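Local structure of diacylglycerol O-acyltransferase (Marinobacter hydrocarbonoclasticus, 6CHJ) at residues V40-A44 against H118-G122; A44-R48 against L78-F84. The protein probably transfers acyl groups from acyl-CoA to diacylglycerol, making triacylglycerol, as a member of the wax ester synthase/diacylglycerol acyltransferase family. The contacts are given in a common frame with arbitrary orientation. Numbering follows the deposited sequence.

Contact 1 (V40-A44 against H118-G122)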
# COMPACT_ATOMS: atom_id res chain seq x y z
N VAL B 40 4.15 4.16 -24.17
CA VAL B 40 4.37 4.22 -22.73
C VAL B 40 5.38 3.15 -22.31
O VAL B 40 6.34 3.43 -21.58
CB VAL B 40 3.05 4.13 -21.94
CG1 VAL B 40 3.28 4.48 -20.49
CG2 VAL B 40 2.02 5.11 -22.53
N ALA B 41 5.21 1.92 -22.82
CA ALA B 41 6.19 0.87 -22.51
C ALA B 41 7.60 1.29 -22.90
O ALA B 41 8.56 1.07 -22.15
CB ALA B 41 5.79 -0.44 -23.18
N GLN B 42 7.75 1.96 -24.06
CA GLN B 42 9.03 2.56 -24.43
C GLN B 42 9.50 3.55 -23.37
O GLN B 42 10.69 3.60 -23.02
CB GLN B 42 8.93 3.27 -25.78
CG GLN B 42 8.46 2.42 -26.93
CD GLN B 42 9.21 2.65 -28.24
OE1 GLN B 42 9.00 3.66 -28.93
NE2 GLN B 42 10.08 1.71 -28.59
N LEU B 43 8.57 4.39 -22.86
CA LEU B 43 8.94 5.41 -21.88
C LEU B 43 9.42 4.77 -20.58
O LEU B 43 10.42 5.21 -19.98
CB LEU B 43 7.76 6.34 -21.62
CG LEU B 43 7.96 7.36 -20.49
CD1 LEU B 43 9.27 8.11 -20.66
CD2 LEU B 43 6.77 8.34 -20.38
N ALA B 44 8.68 3.76 -20.10
CA ALA B 44 9.07 3.13 -18.85
C ALA B 44 10.49 2.60 -18.95
O ALA B 44 11.28 2.74 -18.00
CB ALA B 44 8.09 2.01 -18.50
N HIS B 118 4.54 6.61 -10.21
CA HIS B 118 3.79 5.53 -10.84
C HIS B 118 3.43 5.97 -12.26
O HIS B 118 2.58 6.85 -12.46
CB HIS B 118 2.54 5.20 -10.03
CG HIS B 118 2.83 4.58 -8.69
ND1 HIS B 118 2.38 3.32 -8.34
CD2 HIS B 118 3.52 5.04 -7.62
CE1 HIS B 118 2.78 3.03 -7.12
NE2 HIS B 118 3.47 4.06 -6.65
N LEU B 119 4.07 5.36 -13.26
CA LEU B 119 3.71 5.55 -14.65
C LEU B 119 2.64 4.54 -15.02
O LEU B 119 2.88 3.33 -15.00
CB LEU B 119 4.95 5.43 -15.54
CG LEU B 119 4.78 5.40 -17.07
CD1 LEU B 119 4.17 6.71 -17.53
CD2 LEU B 119 6.14 5.14 -17.78
N ILE B 120 1.46 5.04 -15.39
CA ILE B 120 0.28 4.21 -15.67
C ILE B 120 0.04 4.21 -17.18
O ILE B 120 -0.12 5.27 -17.79
CB ILE B 120 -0.96 4.73 -14.92
CG1 ILE B 120 -0.67 4.93 -13.42
CG2 ILE B 120 -2.15 3.80 -15.16
CD1 ILE B 120 -1.50 6.03 -12.77
N GLU B 121 -0.01 3.01 -17.76
CA GLU B 121 -0.38 2.76 -19.15
C GLU B 121 -1.78 2.17 -19.16
O GLU B 121 -2.44 2.04 -18.13
CB GLU B 121 0.64 1.84 -19.85
CG GLU B 121 0.47 0.32 -19.56
CD GLU B 121 1.10 -0.60 -20.65
OE1 GLU B 121 2.01 -0.15 -21.37
OE2 GLU B 121 0.70 -1.78 -20.76
N GLY B 122 -2.25 1.83 -20.36
CA GLY B 122 -3.59 1.29 -20.54
C GLY B 122 -4.71 2.31 -20.58
O GLY B 122 -5.88 1.92 -20.50
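One turn of helix, closed by the 2.8 Å bond from Ala44 N to Val40 O, runs along strand 118-121 with the two axes 9.1 Å apart and nearly antiparallel, at 159°. The chain directions therefore oppose: Val40 sits over Glu121 and Ala44 over Leu119. Leu119 fills the gap between the two backbones. Leu119 CD1 meets Val40 CG1 at 3.8 Å; Leu119 CD2 lies 3.9 Å from Leu43 CG and 3.8 Å from Ala44 CB, so both methyls sit among the three helix side chains. Val40 CG1 also rests on Glu121 CB at 3.8 Å, using the aliphatic base of that acid. The carboxylate passes Ala41 and hydrogen-bonds through OE2 to Thr89 of the second subunit. Ile120, between Leu119 and Glu121, points its CA-CB bond away, and its side chain packs on helix 93-105. This is the layering of an alpha/beta sandwich: alternate strand residues serve helices on opposite faces of the mixed sheet in the catalytic domain.

Contact 2 (A44-R48 against L78-F84)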
# COMPACT_ATOMS: atom_id res chain seq x y z
N ALA B 44 8.68 3.76 -20.10
CA ALA B 44 9.07 3.13 -18.85
C ALA B 44 10.49 2.60 -18.95
O ALA B 44 11.28 2.74 -18.00
CB ALA B 44 8.09 2.01 -18.50
N ASP B 45 10.85 2.07 -20.12
CA ASP B 45 12.16 1.45 -20.28
C ASP B 45 13.29 2.45 -20.06
O ASP B 45 14.29 2.14 -19.40
CB ASP B 45 12.25 0.79 -21.65
CG ASP B 45 11.58 -0.57 -21.67
OD1 ASP B 45 11.75 -1.30 -20.67
OD2 ASP B 45 10.87 -0.88 -22.67
N GLN B 46 13.16 3.67 -20.58
CA GLN B 46 14.25 4.62 -20.42
C GLN B 46 14.20 5.34 -19.08
O GLN B 46 15.24 5.84 -18.62
CB GLN B 46 14.29 5.64 -21.57
CG GLN B 46 15.71 6.26 -21.79
CD GLN B 46 16.71 5.32 -22.52
OE1 GLN B 46 16.84 4.13 -22.18
NE2 GLN B 46 17.43 5.87 -23.50
N LEU B 47 13.04 5.40 -18.43
CA LEU B 47 13.01 5.97 -17.09
C LEU B 47 13.71 5.04 -16.10
O LEU B 47 14.40 5.51 -15.18
CB LEU B 47 11.57 6.26 -16.65
CG LEU B 47 10.95 7.56 -17.20
CD1 LEU B 47 9.42 7.59 -17.07
CD2 LEU B 47 11.59 8.79 -16.58
N ARG B 48 13.56 3.72 -16.29
CA ARG B 48 14.27 2.76 -15.45
C ARG B 48 15.77 2.96 -15.53
O ARG B 48 16.48 2.79 -14.54
CB ARG B 48 13.91 1.34 -15.86
CG ARG B 48 12.51 0.93 -15.51
CD ARG B 48 12.41 -0.57 -15.57
NE ARG B 48 11.22 -1.03 -16.28
CZ ARG B 48 10.06 -1.29 -15.68
NH1 ARG B 48 9.95 -1.11 -14.37
NH2 ARG B 48 9.02 -1.72 -16.39
N LEU B 78 16.04 2.06 -7.59
CA LEU B 78 15.10 2.85 -8.37
C LEU B 78 13.87 2.05 -8.75
O LEU B 78 12.80 2.64 -8.96
CB LEU B 78 15.76 3.45 -9.64
CG LEU B 78 14.76 4.28 -10.46
CD1 LEU B 78 14.49 5.59 -9.74
CD2 LEU B 78 15.21 4.55 -11.88
N GLU B 79 13.97 0.74 -8.83
CA GLU B 79 12.75 0.01 -9.18
C GLU B 79 11.86 -0.21 -7.97
O GLU B 79 10.73 -0.72 -8.13
CB GLU B 79 13.07 -1.31 -9.87
CG GLU B 79 11.96 -1.80 -10.82
CD GLU B 79 11.24 -0.69 -11.64
OE1 GLU B 79 11.84 0.37 -11.96
OE2 GLU B 79 10.05 -0.91 -12.00
N HIS B 80 12.32 0.17 -6.78
CA HIS B 80 11.36 0.33 -5.69
C HIS B 80 10.56 1.63 -5.83
O HIS B 80 9.35 1.63 -5.64
CB HIS B 80 12.06 0.30 -4.33
CG HIS B 80 11.14 0.61 -3.20
ND1 HIS B 80 10.27 -0.32 -2.68
CD2 HIS B 80 10.93 1.76 -2.52
CE1 HIS B 80 9.56 0.25 -1.72
NE2 HIS B 80 9.94 1.51 -1.60
N HIS B 81 11.23 2.74 -6.17
CA HIS B 81 10.56 4.04 -6.19
C HIS B 81 9.81 4.30 -7.50
O HIS B 81 8.78 4.98 -7.50
CB HIS B 81 11.57 5.16 -5.92
CG HIS B 81 12.26 5.06 -4.59
ND1 HIS B 81 13.36 4.25 -4.38
CD2 HIS B 81 12.03 5.68 -3.42
CE1 HIS B 81 13.77 4.38 -3.13
NE2 HIS B 81 12.97 5.24 -2.52
N PHE B 82 10.29 3.78 -8.63
CA PHE B 82 9.66 3.99 -9.92
C PHE B 82 8.91 2.73 -10.36
O PHE B 82 9.47 1.64 -10.33
CB PHE B 82 10.69 4.36 -10.99
CG PHE B 82 10.11 4.40 -12.37
CD1 PHE B 82 9.04 5.25 -12.65
CD2 PHE B 82 10.62 3.60 -13.38
CE1 PHE B 82 8.50 5.29 -13.92
CE2 PHE B 82 10.09 3.64 -14.64
CZ PHE B 82 9.02 4.49 -14.92
N ARG B 83 7.65 2.89 -10.79
CA ARG B 83 6.81 1.74 -11.05
C ARG B 83 6.01 1.95 -12.32
O ARG B 83 5.48 3.04 -12.58
CB ARG B 83 5.86 1.46 -9.88
CG ARG B 83 6.64 1.17 -8.62
CD ARG B 83 5.82 0.53 -7.56
NE ARG B 83 6.53 0.64 -6.29
CZ ARG B 83 5.94 0.57 -5.11
NH1 ARG B 83 4.63 0.37 -5.05
NH2 ARG B 83 6.65 0.70 -3.99
N PHE B 84 5.91 0.88 -13.10
CA PHE B 84 5.21 0.84 -14.37
C PHE B 84 4.00 -0.05 -14.15
O PHE B 84 4.14 -1.25 -13.86
CB PHE B 84 6.13 0.30 -15.46
CG PHE B 84 5.53 0.32 -16.85
CD1 PHE B 84 4.53 1.23 -17.19
CD2 PHE B 84 5.98 -0.58 -17.82
CE1 PHE B 84 3.99 1.24 -18.46
CE2 PHE B 84 5.44 -0.57 -19.11
CZ PHE B 84 4.45 0.34 -19.43
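Phe82, Phe84 and Leu47 make the apolar centre, with Ala44 small enough to let the helix come close. Ala44 CB sits over the face of the Phe84 ring, 3.5 Å from its centroid and 18° off the normal, a CH-pi contact. Phe82 reaches into the next turn of the helix: its CZ lies 3.6 Å from Leu47 CB, and its edge meets Ala44 O through CE2 at 3.7 Å. Trp165 meets the Phe82 ring from outside the two segments. Helix 44-48 and strand 82-84 run almost antiparallel, 162° with axes 9.4 Å apart, as helix 39-49 packs on an outermost strand of the mixed sheet in the acyltransferase domain. Phe82 and Phe84 both point at the helix, while Arg83 between them points away; Arg83 NE hydrogen-bonds His80 O at 3.1 Å. In the short helix 78-81 that leads into the strand, Leu78 CD2 touches Leu47 O at 3.5 Å and Arg48 O at 3.4 Å. At the polar edge, Arg48 lays CG on the Phe82 edge, 3.7 Å from CE2, and its guanidinium pairs with the Glu79 carboxylate in a salt bridge, modelled too tightly for its exact length to be trusted.

How the contacts relate
Contacts 1 and 2 use successive turns of helix 39-49 on one sheet, their centres 9 Å apart. Ala44 belongs to both, touching Leu119 in the first and Phe84 in the second. The strands beneath, 115-121 and 82-86, are parallel neighbours, joined here by a probable hydrogen bond from Leu119 N to Arg83 O at 2.8 Å. Phe84 ties the two contacts together: its CZ packs 3.6 Å from Ala41 CA and 3.2 Å from Glu121 OE1. Thr89 of the second subunit reaches both, packing on Ala41 and Phe84, so this end of the helix lies beside the subunit interface. Both contact centres lie on the same side of the chain's centre, about 24 and 25 Å from it.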